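Uncharacterized lipoprotein GfcB (Escherichia coli K12, PDB 2IN5) is of unknown function, but is a lipoprotein homologous to group 4 capsule protein B and so probably has a role linked to capsule polysaccharide. Local coordinates at residues Ala124-Glu136 with Leu146-Arg158. Sequence-based numbering, arbitrary orientation.
Sequences ATLSSTFSFAGLE and LCNVWQEEVTSTR
Glu-152 reaches across to Phe-130, its directly opposed, non-hydrogen-bonded partner, and diagonally to Ser-128, on the face of a long, twisted antiparallel hairpin (strands 120-140 and 143-156) that also carries Val-154 and Trp-150. Its CB sits over one face of the Phe-130 ring, 4.3 Å from the centroid. With CG anti to the backbone N (chi1 173°) and the chain extended beyond it, the side chain runs on past Ser-128, CG coming 3.4 Å from Ser-128 CB. Its CD lies 3.6 Å from Phe-130 CE2, ring and carboxylate planes being 77° apart. At the tip, OE2 touches Phe-130 CE2 at 3.1 Å and accepts a hydrogen bond from Ser-128 OG at 2.8 Å, met from above the carboxylate plane, while OE1 turns to a salt bridge with Arg-75 and a hydrogen bond from Asn-165. Arg-111 NH1 hydrogen-bonds Ser-128 OG as well.

Farther along, Phe-132 points its ring edge at the face of Trp-150 in a T-shaped pair, centroids 5.3 Å apart. Just beyond, a beta bulge sets Ala-133 and Gly-134 against Val-149: Ala-133 N gives its hydrogen to Val-149 O, and Val-149 N to Gly-134 O, each at 2.7 Å.

Replacing Glu-152 with alanine would remove the carboxylate, and is likely to leave Arg-75 without this countercharge and Ser-128 OG without this acceptor. The salt bridge, helped by the Ser-128 and Asn-165 donors, probably favours the ionised form; the charge pairs with strand 75-80, while hydrogen bonds of the same cluster reach strands 161-170 and 108-117.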
# COMPACT_ATOMS: atom_id res chain seq x y z
N ALA A 124 -21.42 -2.21 14.45
CA ALA A 124 -21.79 -2.77 15.74
C ALA A 124 -20.64 -2.79 16.74
O ALA A 124 -19.48 -2.67 16.35
CB ALA A 124 -22.34 -4.18 15.55
N THR A 125 -20.96 -2.93 18.02
CA THR A 125 -19.93 -2.96 19.04
C THR A 125 -19.69 -4.40 19.44
O THR A 125 -20.58 -5.07 19.98
CB THR A 125 -20.33 -2.13 20.26
OG1 THR A 125 -20.53 -0.77 19.85
CG2 THR A 125 -19.22 -2.17 21.31
N LEU A 126 -18.47 -4.87 19.18
CA LEU A 126 -18.10 -6.24 19.48
C LEU A 126 -17.17 -6.39 20.67
O LEU A 126 -16.20 -5.65 20.83
CB LEU A 126 -17.42 -6.89 18.27
CG LEU A 126 -18.23 -7.20 17.01
CD1 LEU A 126 -18.70 -5.92 16.36
CD2 LEU A 126 -17.35 -7.98 16.06
N SER A 127 -17.49 -7.37 21.49
CA SER A 127 -16.70 -7.68 22.66
C SER A 127 -16.48 -9.19 22.65
O SER A 127 -17.43 -9.96 22.50
CB SER A 127 -17.43 -7.25 23.93
OG SER A 127 -18.75 -7.75 23.95
N SER A 128 -15.23 -9.61 22.78
CA SER A 128 -14.91 -11.03 22.76
C SER A 128 -13.88 -11.44 23.81
O SER A 128 -13.19 -10.60 24.38
CB SER A 128 -14.37 -11.44 21.39
OG SER A 128 -13.12 -10.80 21.14
N THR A 129 -13.80 -12.74 24.04
CA THR A 129 -12.85 -13.30 24.99
C THR A 129 -12.19 -14.51 24.34
O THR A 129 -12.86 -15.33 23.70
CB THR A 129 -13.54 -13.74 26.31
OG1 THR A 129 -14.40 -14.86 26.06
CG2 THR A 129 -14.37 -12.59 26.87
N PHE A 130 -10.88 -14.62 24.48
CA PHE A 130 -10.15 -15.74 23.90
C PHE A 130 -10.14 -16.94 24.83
O PHE A 130 -9.93 -16.80 26.03
CB PHE A 130 -8.72 -15.33 23.57
CG PHE A 130 -8.58 -14.56 22.29
CD1 PHE A 130 -7.57 -14.87 21.39
CD2 PHE A 130 -9.46 -13.53 21.97
CE1 PHE A 130 -7.42 -14.17 20.20
CE2 PHE A 130 -9.32 -12.82 20.78
CZ PHE A 130 -8.29 -13.14 19.90
N SER A 131 -10.38 -18.12 24.28
CA SER A 131 -10.40 -19.34 25.07
C SER A 131 -9.48 -20.38 24.42
O SER A 131 -9.66 -20.75 23.25
CB SER A 131 -11.85 -19.85 25.18
OG SER A 131 -12.01 -20.84 26.19
N PHE A 132 -8.47 -20.82 25.17
CA PHE A 132 -7.50 -21.80 24.68
C PHE A 132 -8.20 -23.13 24.47
O PHE A 132 -8.72 -23.74 25.41
CB PHE A 132 -6.34 -21.97 25.67
CG PHE A 132 -5.23 -22.85 25.16
CD1 PHE A 132 -4.50 -22.49 24.03
CD2 PHE A 132 -4.95 -24.07 25.77
CE1 PHE A 132 -3.51 -23.33 23.51
CE2 PHE A 132 -3.96 -24.92 25.26
CZ PHE A 132 -3.24 -24.54 24.13
N ALA A 133 -8.23 -23.57 23.22
CA ALA A 133 -8.89 -24.81 22.84
C ALA A 133 -7.92 -25.98 22.74
O ALA A 133 -8.31 -27.11 22.45
CB ALA A 133 -9.62 -24.61 21.52
N GLY A 134 -6.64 -25.70 22.97
CA GLY A 134 -5.65 -26.76 22.93
C GLY A 134 -4.66 -26.76 21.78
O GLY A 134 -4.49 -25.79 21.04
N LEU A 135 -3.98 -27.89 21.64
CA LEU A 135 -2.99 -28.07 20.61
C LEU A 135 -3.63 -28.74 19.39
O LEU A 135 -4.62 -29.46 19.51
CB LEU A 135 -1.85 -28.93 21.16
CG LEU A 135 -0.95 -29.67 20.17
CD1 LEU A 135 0.00 -28.72 19.48
CD2 LEU A 135 -0.18 -30.73 20.93
N GLU A 136 -3.07 -28.45 18.22
CA GLU A 136 -3.55 -29.04 16.99
C GLU A 136 -2.49 -28.89 15.91
O GLU A 136 -1.84 -27.85 15.81
CB GLU A 136 -4.84 -28.40 16.49
CG GLU A 136 -5.57 -29.35 15.55
CD GLU A 136 -6.68 -28.70 14.73
OE1 GLU A 136 -7.45 -27.87 15.27
OE2 GLU A 136 -6.80 -29.07 13.53
N LEU A 146 2.57 -27.15 14.29
CA LEU A 146 1.95 -27.25 15.61
C LEU A 146 1.37 -25.89 15.93
O LEU A 146 2.09 -24.89 15.89
CB LEU A 146 2.97 -27.61 16.69
CG LEU A 146 3.46 -29.05 16.71
CD1 LEU A 146 4.44 -29.25 17.85
CD2 LEU A 146 2.26 -29.97 16.88
N CYS A 147 0.08 -25.86 16.25
CA CYS A 147 -0.61 -24.61 16.53
C CYS A 147 -1.32 -24.62 17.86
O CYS A 147 -1.81 -25.65 18.29
CB CYS A 147 -1.70 -24.34 15.49
SG CYS A 147 -1.19 -24.30 13.77
N ASN A 148 -1.37 -23.45 18.48
CA ASN A 148 -2.14 -23.30 19.71
C ASN A 148 -3.48 -22.89 19.12
O ASN A 148 -3.56 -21.94 18.35
CB ASN A 148 -1.63 -22.15 20.59
CG ASN A 148 -0.27 -22.43 21.18
OD1 ASN A 148 0.05 -23.57 21.55
ND2 ASN A 148 0.54 -21.39 21.30
N VAL A 149 -4.54 -23.61 19.48
CA VAL A 149 -5.86 -23.28 18.96
C VAL A 149 -6.58 -22.33 19.90
O VAL A 149 -6.86 -22.67 21.04
CB VAL A 149 -6.73 -24.55 18.78
CG1 VAL A 149 -8.09 -24.16 18.23
CG2 VAL A 149 -6.03 -25.53 17.86
N TRP A 150 -6.86 -21.13 19.41
CA TRP A 150 -7.56 -20.13 20.21
C TRP A 150 -8.98 -19.91 19.69
O TRP A 150 -9.18 -19.65 18.52
CB TRP A 150 -6.81 -18.82 20.18
CG TRP A 150 -5.59 -18.79 21.04
CD1 TRP A 150 -4.29 -18.85 20.64
CD2 TRP A 150 -5.57 -18.65 22.46
NE1 TRP A 150 -3.45 -18.74 21.72
CE2 TRP A 150 -4.21 -18.62 22.85
CE3 TRP A 150 -6.57 -18.54 23.44
CZ2 TRP A 150 -3.83 -18.47 24.19
CZ3 TRP A 150 -6.18 -18.40 24.76
CH2 TRP A 150 -4.82 -18.37 25.12
N GLN A 151 -9.95 -20.03 20.59
CA GLN A 151 -11.35 -19.84 20.26
C GLN A 151 -11.83 -18.50 20.81
O GLN A 151 -11.91 -18.33 22.03
CB GLN A 151 -12.20 -20.94 20.88
CG GLN A 151 -11.87 -22.31 20.35
CD GLN A 151 -12.69 -22.67 19.15
OE1 GLN A 151 -13.02 -21.81 18.33
NE2 GLN A 151 -13.03 -23.95 19.02
N GLU A 152 -12.16 -17.56 19.93
CA GLU A 152 -12.63 -16.24 20.33
C GLU A 152 -14.16 -16.19 20.36
O GLU A 152 -14.82 -16.26 19.31
CB GLU A 152 -12.10 -15.18 19.36
CG GLU A 152 -12.66 -13.78 19.57
CD GLU A 152 -12.14 -12.77 18.56
OE1 GLU A 152 -12.29 -13.01 17.34
OE2 GLU A 152 -11.58 -11.72 18.96
N GLU A 153 -14.71 -16.07 21.56
CA GLU A 153 -16.16 -15.98 21.73
C GLU A 153 -16.54 -14.50 21.58
O GLU A 153 -16.20 -13.67 22.43
CB GLU A 153 -16.58 -16.50 23.11
CG GLU A 153 -16.25 -17.99 23.34
CD GLU A 153 -16.82 -18.89 22.24
OE1 GLU A 153 -18.05 -18.81 21.97
OE2 GLU A 153 -16.05 -19.69 21.65
N VAL A 154 -17.24 -14.17 20.50
CA VAL A 154 -17.62 -12.79 20.28
C VAL A 154 -19.12 -12.55 20.47
O VAL A 154 -19.94 -13.41 20.16
CB VAL A 154 -17.24 -12.31 18.84
CG1 VAL A 154 -17.37 -10.81 18.74
CG2 VAL A 154 -15.82 -12.74 18.50
N THR A 155 -19.45 -11.40 21.02
CA THR A 155 -20.84 -11.02 21.21
C THR A 155 -20.97 -9.56 20.76
O THR A 155 -20.12 -8.73 21.08
CB THR A 155 -21.32 -11.15 22.70
OG1 THR A 155 -20.54 -10.30 23.54
CG2 THR A 155 -21.20 -12.60 23.18
N SER A 156 -22.00 -9.29 19.97
CA SER A 156 -22.26 -7.93 19.50
C SER A 156 -23.62 -7.54 20.03
O SER A 156 -24.37 -8.39 20.53
CB SER A 156 -22.25 -7.84 17.97
OG SER A 156 -23.17 -8.75 17.40
N THR A 157 -23.96 -6.27 19.91
CA THR A 157 -25.22 -5.80 20.42
C THR A 157 -26.00 -5.03 19.36
O THR A 157 -25.44 -4.60 18.36
CB THR A 157 -24.97 -4.91 21.64
OG1 THR A 157 -26.21 -4.57 22.27
CG2 THR A 157 -24.26 -3.65 21.19
N ARG A 158 -27.30 -4.87 19.60
CA ARG A 158 -28.19 -4.13 18.70
C ARG A 158 -28.14 -4.52 17.23
O ARG A 158 -27.65 -3.76 16.40
CB ARG A 158 -27.93 -2.64 18.82
CG ARG A 158 -28.04 -2.11 20.22
CD ARG A 158 -27.96 -0.60 20.22
NE ARG A 158 -29.08 0.00 19.49
CZ ARG A 158 -30.35 -0.12 19.84
NH1 ARG A 158 -30.68 -0.83 20.92
NH2 ARG A 158 -31.30 0.47 19.13
O HOH W 1 -23.85 -2.41 18.45